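Local coordinates for protein aminotransferase, class III (PDB 3I4J) that probably transfers amino groups as a pyridoxal phosphate-dependent class III aminotransferase, at residues C[180-183]-C[184-187]; C[207-211]-C[212-216]; C[46-49]-C[50-54]; C[150-153]-C[154-157]; C[328-331]-C[332-336]. The protein carries 1 engineered substitution. One frame throughout, in Å; residues are numbered along the deposited sequence.

Contact 1: residues C[180-183]-C[184-187]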
# COMPACT_ATOMS: atom_id res chain seq x y z
N ARG C 180 -5.87 -7.72 -33.23
CA ARG C 180 -6.73 -8.74 -33.81
C ARG C 180 -5.86 -9.94 -34.20
O ARG C 180 -6.23 -11.08 -33.95
CB ARG C 180 -7.46 -8.23 -35.06
CG ARG C 180 -8.49 -9.23 -35.59
CD ARG C 180 -8.97 -8.86 -36.99
NE ARG C 180 -9.48 -7.49 -37.05
CZ ARG C 180 -10.71 -7.12 -36.74
NH1 ARG C 180 -11.60 -8.02 -36.33
NH2 ARG C 180 -11.06 -5.85 -36.83
N ALA C 181 -4.70 -9.66 -34.79
CA ALA C 181 -3.78 -10.71 -35.21
C ALA C 181 -3.35 -11.58 -34.03
O ALA C 181 -3.29 -12.81 -34.14
CB ALA C 181 -2.55 -10.09 -35.88
N LEU C 182 -3.04 -10.95 -32.90
CA LEU C 182 -2.62 -11.69 -31.72
C LEU C 182 -3.78 -12.53 -31.18
O LEU C 182 -3.61 -13.68 -30.80
CB LEU C 182 -2.13 -10.73 -30.63
CG LEU C 182 -1.74 -11.38 -29.30
CD1 LEU C 182 -0.72 -12.48 -29.56
CD2 LEU C 182 -1.17 -10.33 -28.35
N LEU C 183 -4.97 -11.94 -31.16
CA LEU C 183 -6.14 -12.64 -30.68
C LEU C 183 -6.40 -13.88 -31.52
O LEU C 183 -6.72 -14.95 -31.00
CB LEU C 183 -7.36 -11.72 -30.71
CG LEU C 183 -7.46 -10.74 -29.54
CD1 LEU C 183 -8.50 -9.67 -29.83
CD2 LEU C 183 -7.82 -11.51 -28.27
N GLU C 184 -6.24 -13.74 -32.84
CA GLU C 184 -6.46 -14.86 -33.75
C GLU C 184 -5.52 -16.03 -33.48
O GLU C 184 -5.95 -17.18 -33.51
CB GLU C 184 -6.31 -14.40 -35.20
CG GLU C 184 -7.25 -13.27 -35.58
CD GLU C 184 -7.02 -12.75 -36.99
OE1 GLU C 184 -5.85 -12.54 -37.36
OE2 GLU C 184 -8.02 -12.56 -37.72
N ARG C 185 -4.26 -15.74 -33.20
CA ARG C 185 -3.31 -16.81 -32.95
C ARG C 185 -3.40 -17.37 -31.53
O ARG C 185 -3.04 -18.53 -31.29
CB ARG C 185 -1.88 -16.35 -33.25
CG ARG C 185 -1.23 -15.50 -32.19
CD ARG C 185 0.10 -14.95 -32.70
NE ARG C 185 0.90 -15.97 -33.37
CZ ARG C 185 1.44 -17.03 -32.76
NH1 ARG C 185 1.27 -17.20 -31.45
NH2 ARG C 185 2.14 -17.91 -33.45
N GLU C 186 -3.89 -16.56 -30.59
CA GLU C 186 -4.03 -17.02 -29.21
C GLU C 186 -5.34 -17.78 -29.04
O GLU C 186 -5.44 -18.70 -28.23
CB GLU C 186 -4.03 -15.82 -28.25
CG GLU C 186 -2.68 -15.15 -28.05
CD GLU C 186 -1.66 -16.09 -27.45
OE1 GLU C 186 -2.04 -16.87 -26.55
OE2 GLU C 186 -0.48 -16.05 -27.87
N GLY C 187 -6.34 -17.39 -29.82
CA GLY C 187 -7.65 -17.99 -29.71
C GLY C 187 -8.42 -17.02 -28.83
O GLY C 187 -8.22 -17.01 -27.61

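Contact 2: residues C[207-211]-C[212-216]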
# COMPACT_ATOMS: atom_id res chain seq x y z
N LEU C 207 5.95 7.23 -24.73
CA LEU C 207 5.60 6.70 -26.05
C LEU C 207 4.07 6.70 -26.16
O LEU C 207 3.38 6.18 -25.28
CB LEU C 207 6.12 5.27 -26.20
CG LEU C 207 5.73 4.62 -27.54
CD1 LEU C 207 6.39 5.39 -28.67
CD2 LEU C 207 6.17 3.16 -27.55
N ALA C 208 3.56 7.28 -27.24
CA ALA C 208 2.12 7.34 -27.44
C ALA C 208 1.76 6.89 -28.85
O ALA C 208 2.42 7.26 -29.82
CB ALA C 208 1.61 8.76 -27.21
N PRO C 209 0.71 6.07 -28.98
CA PRO C 209 0.26 5.56 -30.28
C PRO C 209 -0.29 6.72 -31.11
O PRO C 209 -0.58 7.80 -30.59
CB PRO C 209 -0.83 4.56 -29.90
CG PRO C 209 -0.39 4.09 -28.53
CD PRO C 209 0.00 5.39 -27.88
N ALA C 210 -0.44 6.48 -32.41
CA ALA C 210 -0.95 7.50 -33.32
C ALA C 210 -2.47 7.60 -33.20
O ALA C 210 -3.12 6.72 -32.63
CB ALA C 210 -0.57 7.15 -34.75
N PRO C 211 -3.05 8.69 -33.72
CA PRO C 211 -4.50 8.84 -33.64
C PRO C 211 -5.15 7.61 -34.28
O PRO C 211 -4.58 7.00 -35.19
CB PRO C 211 -4.75 10.11 -34.44
CG PRO C 211 -3.52 10.93 -34.15
CD PRO C 211 -2.42 9.89 -34.29
N GLY C 212 -6.33 7.24 -33.78
CA GLY C 212 -7.05 6.09 -34.30
C GLY C 212 -6.73 4.76 -33.65
O GLY C 212 -7.48 3.79 -33.80
N TYR C 213 -5.62 4.70 -32.91
CA TYR C 213 -5.20 3.45 -32.27
C TYR C 213 -6.18 2.90 -31.23
O TYR C 213 -6.67 1.77 -31.37
CB TYR C 213 -3.83 3.66 -31.60
CG TYR C 213 -3.21 2.41 -31.01
CD1 TYR C 213 -2.31 1.64 -31.75
CD2 TYR C 213 -3.47 2.05 -29.69
CE1 TYR C 213 -1.67 0.54 -31.18
CE2 TYR C 213 -2.84 0.95 -29.11
CZ TYR C 213 -1.94 0.21 -29.86
OH TYR C 213 -1.26 -0.83 -29.27
N TYR C 214 -6.48 3.67 -30.19
CA TYR C 214 -7.38 3.16 -29.17
C TYR C 214 -8.83 3.02 -29.60
O TYR C 214 -9.57 2.22 -29.02
CB TYR C 214 -7.25 3.99 -27.89
CG TYR C 214 -5.91 3.76 -27.24
CD1 TYR C 214 -5.55 2.50 -26.76
CD2 TYR C 214 -4.96 4.78 -27.17
CE1 TYR C 214 -4.27 2.25 -26.24
CE2 TYR C 214 -3.68 4.55 -26.66
CZ TYR C 214 -3.34 3.29 -26.20
OH TYR C 214 -2.07 3.08 -25.73
N GLU C 215 -9.23 3.78 -30.61
CA GLU C 215 -10.59 3.66 -31.12
C GLU C 215 -10.71 2.25 -31.69
O GLU C 215 -11.70 1.55 -31.45
CB GLU C 215 -10.87 4.69 -32.22
CG GLU C 215 -10.95 6.14 -31.74
CD GLU C 215 -9.60 6.84 -31.67
OE1 GLU C 215 -8.55 6.17 -31.73
OE2 GLU C 215 -9.60 8.08 -31.54
N ARG C 216 -9.69 1.82 -32.43
CA ARG C 216 -9.67 0.49 -33.02
C ARG C 216 -9.51 -0.58 -31.95
O ARG C 216 -10.15 -1.63 -32.02
CB ARG C 216 -8.56 0.39 -34.08
CG ARG C 216 -8.44 -0.99 -34.76
CD ARG C 216 -9.75 -1.44 -35.40
NE ARG C 216 -10.26 -0.45 -36.34
CZ ARG C 216 -9.78 -0.25 -37.56
NH1 ARG C 216 -8.76 -0.98 -38.02
NH2 ARG C 216 -10.29 0.71 -38.33

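Contact 3: residues C[46-49]-C[50-54]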
# COMPACT_ATOMS: atom_id res chain seq x y z
N GLY C 46 3.11 21.29 -0.51
CA GLY C 46 2.69 22.22 0.54
C GLY C 46 1.27 22.75 0.53
O GLY C 46 1.02 23.83 1.06
N ARG C 47 0.33 22.01 -0.06
CA ARG C 47 -1.06 22.46 -0.10
C ARG C 47 -1.71 22.36 1.28
O ARG C 47 -2.09 21.27 1.72
CB ARG C 47 -1.89 21.63 -1.10
CG ARG C 47 -1.26 21.44 -2.48
CD ARG C 47 -1.16 22.71 -3.32
NE ARG C 47 -2.45 23.31 -3.65
CZ ARG C 47 -2.79 23.76 -4.85
NH1 ARG C 47 -1.94 23.68 -5.87
NH2 ARG C 47 -3.96 24.35 -5.04
N ALA C 48 -1.84 23.49 1.96
CA ALA C 48 -2.46 23.51 3.28
C ALA C 48 -3.93 23.11 3.18
O ALA C 48 -4.49 22.56 4.12
CB ALA C 48 -2.34 24.90 3.89
N GLU C 49 -4.54 23.39 2.03
CA GLU C 49 -5.95 23.06 1.81
C GLU C 49 -6.18 21.56 1.98
O GLU C 49 -7.15 21.14 2.61
CB GLU C 49 -6.39 23.48 0.41
CG GLU C 49 -7.86 23.25 0.14
CD GLU C 49 -8.27 23.65 -1.27
OE1 GLU C 49 -7.51 24.40 -1.92
OE2 GLU C 49 -9.35 23.22 -1.73
N VAL C 50 -5.29 20.77 1.39
CA VAL C 50 -5.41 19.32 1.48
C VAL C 50 -5.15 18.88 2.92
O VAL C 50 -5.87 18.05 3.46
CB VAL C 50 -4.40 18.61 0.55
CG1 VAL C 50 -4.56 17.10 0.66
CG2 VAL C 50 -4.62 19.07 -0.89
N GLY C 51 -4.11 19.45 3.52
CA GLY C 51 -3.78 19.12 4.89
C GLY C 51 -4.94 19.36 5.84
O GLY C 51 -5.23 18.54 6.71
N GLU C 52 -5.62 20.49 5.66
CA GLU C 52 -6.76 20.82 6.52
C GLU C 52 -7.88 19.80 6.35
O GLU C 52 -8.54 19.43 7.32
CB GLU C 52 -7.30 22.22 6.18
CG GLU C 52 -6.26 23.32 6.21
CD GLU C 52 -5.49 23.38 7.51
OE1 GLU C 52 -6.12 23.63 8.57
OE2 GLU C 52 -4.26 23.16 7.49
N ARG C 53 -8.10 19.36 5.12
CA ARG C 53 -9.15 18.38 4.83
C ARG C 53 -8.82 17.03 5.47
O ARG C 53 -9.72 16.33 5.93
CB ARG C 53 -9.30 18.23 3.31
CG ARG C 53 -9.83 19.48 2.61
CD ARG C 53 -11.31 19.69 2.91
NE ARG C 53 -12.15 18.77 2.14
CZ ARG C 53 -12.40 18.89 0.84
NH1 ARG C 53 -11.88 19.90 0.15
NH2 ARG C 53 -13.17 18.00 0.22
N MET C 54 -7.54 16.67 5.49
CA MET C 54 -7.13 15.41 6.08
C MET C 54 -7.30 15.50 7.59
O MET C 54 -7.76 14.56 8.23
CB MET C 54 -5.67 15.10 5.72
CG MET C 54 -5.42 14.88 4.23
SD MET C 54 -3.69 14.46 3.80
CE MET C 54 -2.83 15.75 4.61

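Contact 4: residues C[150-153]-C[154-157]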
# COMPACT_ATOMS: atom_id res chain seq x y z
N LEU C 150 -9.72 -21.14 -9.23
CA LEU C 150 -10.30 -20.37 -10.33
C LEU C 150 -9.34 -19.32 -10.87
O LEU C 150 -9.57 -18.76 -11.94
CB LEU C 150 -11.59 -19.68 -9.86
CG LEU C 150 -12.73 -20.57 -9.36
CD1 LEU C 150 -13.89 -19.69 -8.90
CD2 LEU C 150 -13.18 -21.50 -10.48
N TYR C 151 -8.26 -19.06 -10.14
CA TYR C 151 -7.29 -18.04 -10.54
C TYR C 151 -5.89 -18.56 -10.85
O TYR C 151 -5.03 -17.81 -11.32
CB TYR C 151 -7.25 -16.97 -9.46
CG TYR C 151 -8.58 -16.28 -9.29
CD1 TYR C 151 -8.93 -15.19 -10.08
CD2 TYR C 151 -9.53 -16.77 -8.39
CE1 TYR C 151 -10.19 -14.59 -9.98
CE2 TYR C 151 -10.80 -16.18 -8.28
CZ TYR C 151 -11.12 -15.09 -9.08
OH TYR C 151 -12.36 -14.51 -8.98
N THR C 152 -5.65 -19.84 -10.61
CA THR C 152 -4.35 -20.42 -10.88
C THR C 152 -3.92 -20.35 -12.35
O THR C 152 -2.73 -20.37 -12.66
CB THR C 152 -4.32 -21.89 -10.45
OG1 THR C 152 -3.08 -22.49 -10.87
CG2 THR C 152 -5.47 -22.63 -11.07
N PRO C 153 -4.88 -20.28 -13.29
CA PRO C 153 -4.42 -20.20 -14.68
C PRO C 153 -3.61 -18.94 -14.99
O PRO C 153 -2.85 -18.91 -15.96
CB PRO C 153 -5.72 -20.28 -15.49
CG PRO C 153 -6.76 -19.76 -14.53
CD PRO C 153 -6.35 -20.38 -13.23
N LEU C 154 -3.77 -17.92 -14.16
CA LEU C 154 -3.03 -16.67 -14.34
C LEU C 154 -1.54 -16.86 -14.01
O LEU C 154 -0.71 -16.01 -14.35
CB LEU C 154 -3.62 -15.57 -13.44
CG LEU C 154 -4.89 -14.85 -13.91
CD1 LEU C 154 -5.90 -15.84 -14.47
CD2 LEU C 154 -5.48 -14.08 -12.74
N MET C 155 -1.22 -17.97 -13.36
CA MET C 155 0.16 -18.28 -12.99
C MET C 155 0.93 -18.88 -14.16
O MET C 155 2.15 -18.95 -14.13
CB MET C 155 0.20 -19.27 -11.82
CG MET C 155 -0.48 -18.83 -10.53
SD MET C 155 -0.39 -20.12 -9.23
CE MET C 155 1.07 -19.60 -8.37
N ARG C 156 0.21 -19.35 -15.18
CA ARG C 156 0.86 -19.96 -16.33
C ARG C 156 1.49 -18.94 -17.26
O ARG C 156 0.91 -17.89 -17.53
CB ARG C 156 -0.14 -20.80 -17.12
CG ARG C 156 -0.74 -21.97 -16.35
CD ARG C 156 -1.20 -23.06 -17.30
NE ARG C 156 -2.33 -22.65 -18.12
CZ ARG C 156 -3.60 -22.71 -17.73
NH1 ARG C 156 -3.91 -23.17 -16.53
NH2 ARG C 156 -4.57 -22.33 -18.56
N PRO C 157 2.69 -19.24 -17.77
CA PRO C 157 3.39 -18.33 -18.68
C PRO C 157 2.52 -18.00 -19.89
O PRO C 157 2.54 -16.88 -20.40
CB PRO C 157 4.63 -19.14 -19.08
CG PRO C 157 4.89 -19.97 -17.86
CD PRO C 157 3.50 -20.44 -17.50

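Contact 5: residues C[328-331]-C[332-336]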
# COMPACT_ATOMS: atom_id res chain seq x y z
N GLN C 328 4.22 23.94 -24.02
CA GLN C 328 5.38 24.82 -23.82
C GLN C 328 6.64 24.01 -23.53
O GLN C 328 7.69 24.25 -24.13
CB GLN C 328 5.12 25.79 -22.66
CG GLN C 328 6.34 26.63 -22.30
CD GLN C 328 6.16 27.43 -21.03
OE1 GLN C 328 5.21 27.21 -20.27
NE2 GLN C 328 7.08 28.35 -20.77
N LEU C 329 6.54 23.05 -22.62
CA LEU C 329 7.71 22.25 -22.27
C LEU C 329 8.17 21.40 -23.46
O LEU C 329 9.37 21.30 -23.72
CB LEU C 329 7.39 21.37 -21.06
CG LEU C 329 8.53 20.56 -20.41
CD1 LEU C 329 9.79 21.40 -20.27
CD2 LEU C 329 8.06 20.08 -19.03
N LEU C 330 7.23 20.81 -24.19
CA LEU C 330 7.59 19.99 -25.35
C LEU C 330 8.33 20.85 -26.38
O LEU C 330 9.33 20.41 -26.95
CB LEU C 330 6.34 19.38 -26.00
CG LEU C 330 6.58 18.63 -27.32
CD1 LEU C 330 7.60 17.52 -27.11
CD2 LEU C 330 5.26 18.07 -27.83
N ALA C 331 7.84 22.06 -26.62
CA ALA C 331 8.46 22.96 -27.58
C ALA C 331 9.88 23.28 -27.13
O ALA C 331 10.79 23.38 -27.95
CB ALA C 331 7.64 24.25 -27.69
N GLY C 332 10.06 23.42 -25.82
CA GLY C 332 11.37 23.70 -25.28
C GLY C 332 12.35 22.56 -25.48
O GLY C 332 13.52 22.78 -25.80
N LEU C 333 11.88 21.34 -25.29
CA LEU C 333 12.73 20.16 -25.47
C LEU C 333 13.11 20.02 -26.95
O LEU C 333 14.23 19.63 -27.28
CB LEU C 333 12.00 18.90 -25.00
CG LEU C 333 11.62 18.83 -23.51
CD1 LEU C 333 10.78 17.58 -23.27
CD2 LEU C 333 12.88 18.82 -22.65
N GLN C 334 12.16 20.33 -27.83
CA GLN C 334 12.42 20.24 -29.26
C GLN C 334 13.45 21.30 -29.66
O GLN C 334 14.30 21.07 -30.51
CB GLN C 334 11.11 20.41 -30.05
CG GLN C 334 10.08 19.32 -29.74
CD GLN C 334 8.72 19.55 -30.39
OE1 GLN C 334 8.23 20.68 -30.44
NE2 GLN C 334 8.10 18.48 -30.88
N ALA C 335 13.39 22.46 -29.01
CA ALA C 335 14.32 23.54 -29.29
C ALA C 335 15.73 23.16 -28.84
O ALA C 335 16.72 23.57 -29.46
CB ALA C 335 13.87 24.81 -28.59
N LEU C 336 15.83 22.37 -27.77
CA LEU C 336 17.13 21.95 -27.26
C LEU C 336 17.85 20.94 -28.16
O LEU C 336 19.07 20.81 -28.09
CB LEU C 336 16.98 21.36 -25.85
CG LEU C 336 16.77 22.34 -24.70
CD1 LEU C 336 16.46 21.58 -23.42
CD2 LEU C 336 18.02 23.19 -24.52

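Contact 1: residues C[180-183]-C[184-187]
Helix 178-186 comes to its end here, R180 to L183 handing their carbonyls to E184, R185, E186 and G187 in four successive backbone bonds. E186 N meets L182 O at 2.9 Å, and G187 N closes the last turn on L183 O at 2.7 Å. L183 O also takes a weak bond from E186 N, so two donors share that oxygen. G187 then leaves the helix with a positive phi; with that angle at 97°, any CB would run into E186 O, and glycine is the residue that avoids it.

On the flank, L182 and E186 lie alongside each other, their chains heading in one direction. L182 has its CG anti to the backbone N (chi1 177°), which leads the methyl CD1 on toward the next turn, 3.6 Å from E186 CG. The E186 chain bends after that carbon, and its OE1 ends in a salt bridge with K123. E184 instead stretches out straight beyond CG, but E184 OE2 stops beside the aliphatic chain of R180, 3.9 Å from R180 CD. Its carboxylate stays 5.3 Å from R180 NE, measured at OE2, and the two planes stand 64° apart, so any attraction is at a distance. The guanidinium is held instead by salt bridges to E177 and E223.

The buried side of the turn faces two elements: L183 packs on I220 and A224 of helix 213-224, where R180 also touches I220, while L182 and L183 both lie on I125 of strand 123-127.

Contact 2: residues C[207-211]-C[212-216]
P209 wedges itself against two tyrosines at the start of helix 213-224. Its CB sits over one face of the Y213 ring in a CH-pi contact, 3.7 Å from the centroid and 25° off the ring normal. The neighbouring CG goes to Y214, 3.4 Å from OH. Y213 sends its ring off with CG anti to the backbone N (chi1 -174°), which turns that face to the proline; its CD2 in turn lies 3.5 Å above the centre of the Y214 ring plane, so proline and both rings pack together.

The backbone is brought round by a type II turn from A210 to Y213, closed by Y213 N on A210 O at 3.2 Å. G212 is its third residue and also the N-cap; a side chain there would collide with P211 O. G212 O accepts R216 N at 3.3 Å, the first helical bond. With the ring of Y213 cut back to the methyl of an alanine, P209 is likely to lose the face it rests on, and R127 one of its two hydroxyl partners.

Both tyrosine hydroxyls bond R127 at the end of strand 123-127, Y214 OH also bonds P198 O, and Y213 packs on helix 172-176.

Contact 3: residues C[46-49]-C[50-54]
R47 and V50 touch where helix 48-60 begins, R47 CB lying 3.7 Å from the V50 methyl CG2. R47 holds the N-cap position, and its carbonyl oxygen starts the helical bonding: G51 N donates to R47 O at 3.3 Å, and V50 N adds a weak bond. Two residues on, E49 O receives R53 N at 3.2 Å, with R53 CG packed 3.2 Å from the same oxygen. The E49 and R53 side chains do not quite meet, E49 OE2 remaining 4.6 Å from R53 NH1.

Farther out, other partners hold these charged ends. The R47 chain kinks twice beyond CG (chi2 -68°, chi3 -63°) and carries its guanidinium away from the helix start to E316 and I43 O, while its backbone N is bonded to Y267 OH. E49 pairs with R315 and R53 with D311. Away from these partners, A48, E52 and M54 pack on A59, A55 and A58 of the second subunit.

The side toward helix 300-315 thus carries charges of alternating sign, each with an opposite partner at or just beyond that helix. The two arginines and the glutamate are probably all ionised, and the nearby R53 would add to the stabilisation of a charged E49.

Contact 4: residues C[150-153]-C[154-157]
L154 has its CG anti to the carbonyl carbon (chi1 -80°), which turns the isobutyl group back toward Y151 and P153; R156 starts the same way and then bends at chi3 (-67°), folding its guanidinium onto P153. L154 CD2 comes to the edge of the Y151 ring, near its plane, 4.5 Å from Y151 CD1, and the other methyl of the leucine, L154 CD1, lies 4.0 Å from P153 CG as the two side chains cross. R156 NH1 stands 3.5 Å from P153 CA, which lies over one face of the guanidinium. M155 crosses T152 at about a right angle, M155 SD 3.9 Å from T152 OG1.

The backbone makes these meetings possible by winding into a short 3-10 turn, in which each N-H returns to the carbonyl three residues back: L154 N to Y151 O, M155 N to T152 O and R156 N to P153 O, the shortest being M155 N to T152 O at 2.9 Å. All three donors stand above the carbonyl planes, by as much as 65° at P153 O, as suits so tight a winding. Were L154 a glycine, the edge of Y151 and the P153 ring would probably be stripped of their shared neighbour, with a gap opened against R110.

Helix 98-115 backs the turn: R110 bonds L150 O and touches Y151, P153 and L154. R156 also makes a cation-pi contact with F122, and the Y151 ring receives K107 in another. These two cations are probably steadied by aromatic rings and, for R156, by proline carbons, contacts that need no acid.

Contact 5: residues C[328-331]-C[332-336]
L330 and Q334 meet at a slant, one turn apart on helix 318-339, with the amide of the glutamine laid against the branched end of the leucine. Q334 NE2 is 3.9 Å from both L330 CG and L330 CD1, a contact of the amide with aliphatic carbon. The glutamine gets there by placing CG anti to the carbonyl carbon and running on extended (chi2 174°), back along the helix toward its start; L330 has CG anti to the backbone N (chi1 173°) and leans forward to meet it. On the way Q334 CG passes 3.1 Å from L330 O, the oxygen that also accepts Q334 N at 3.0 Å, so one residue covers that carbonyl with both its N-H and its side chain.

The helix belongs to the smaller, C-terminal part of a fold type I pyridoxal phosphate enzyme, where it packs over an antiparallel sheet of strands 343-349, 352-357 and 400-403. Its inner side is carried by leucines a turn apart: L329 and L333 both lie on L353, L330 and L333 on V346, and helix 411-428 receives L329 at L418 and L333 at L421.

L333 turns the other way from L330, and L333 CG comes 3.3 Å from L329 O. The same oxygen takes L333 N at 3.0 Å. Along the outer side A331 O binds A335 N at 3.0 Å with A335 CB close beside it. Q328, whose carbonyl holds G332 N, sends its own amide to R325 and to A411 O.

How the contacts relate
Contacts 1 and 2 are the closest neighbours, nearest atoms about 5 Å apart, and E177 joins them by bridging R180 of one and R216 of the other. Strand 123-127 or the residue just before it serves three contacts: K123 and I125 face contact 1, R127 contact 2, and F122 contact 4, whose centre is about 19 Å from that of contact 1. Contact 5 lies about 23 Å from contact 2 between centres, yet both reach strand 343-349. Contact 3 stands apart, its centre about 49 Å from that of contact 1, and meets the second subunit. The cofactor site of this family lies in the large domain near the subunit interface.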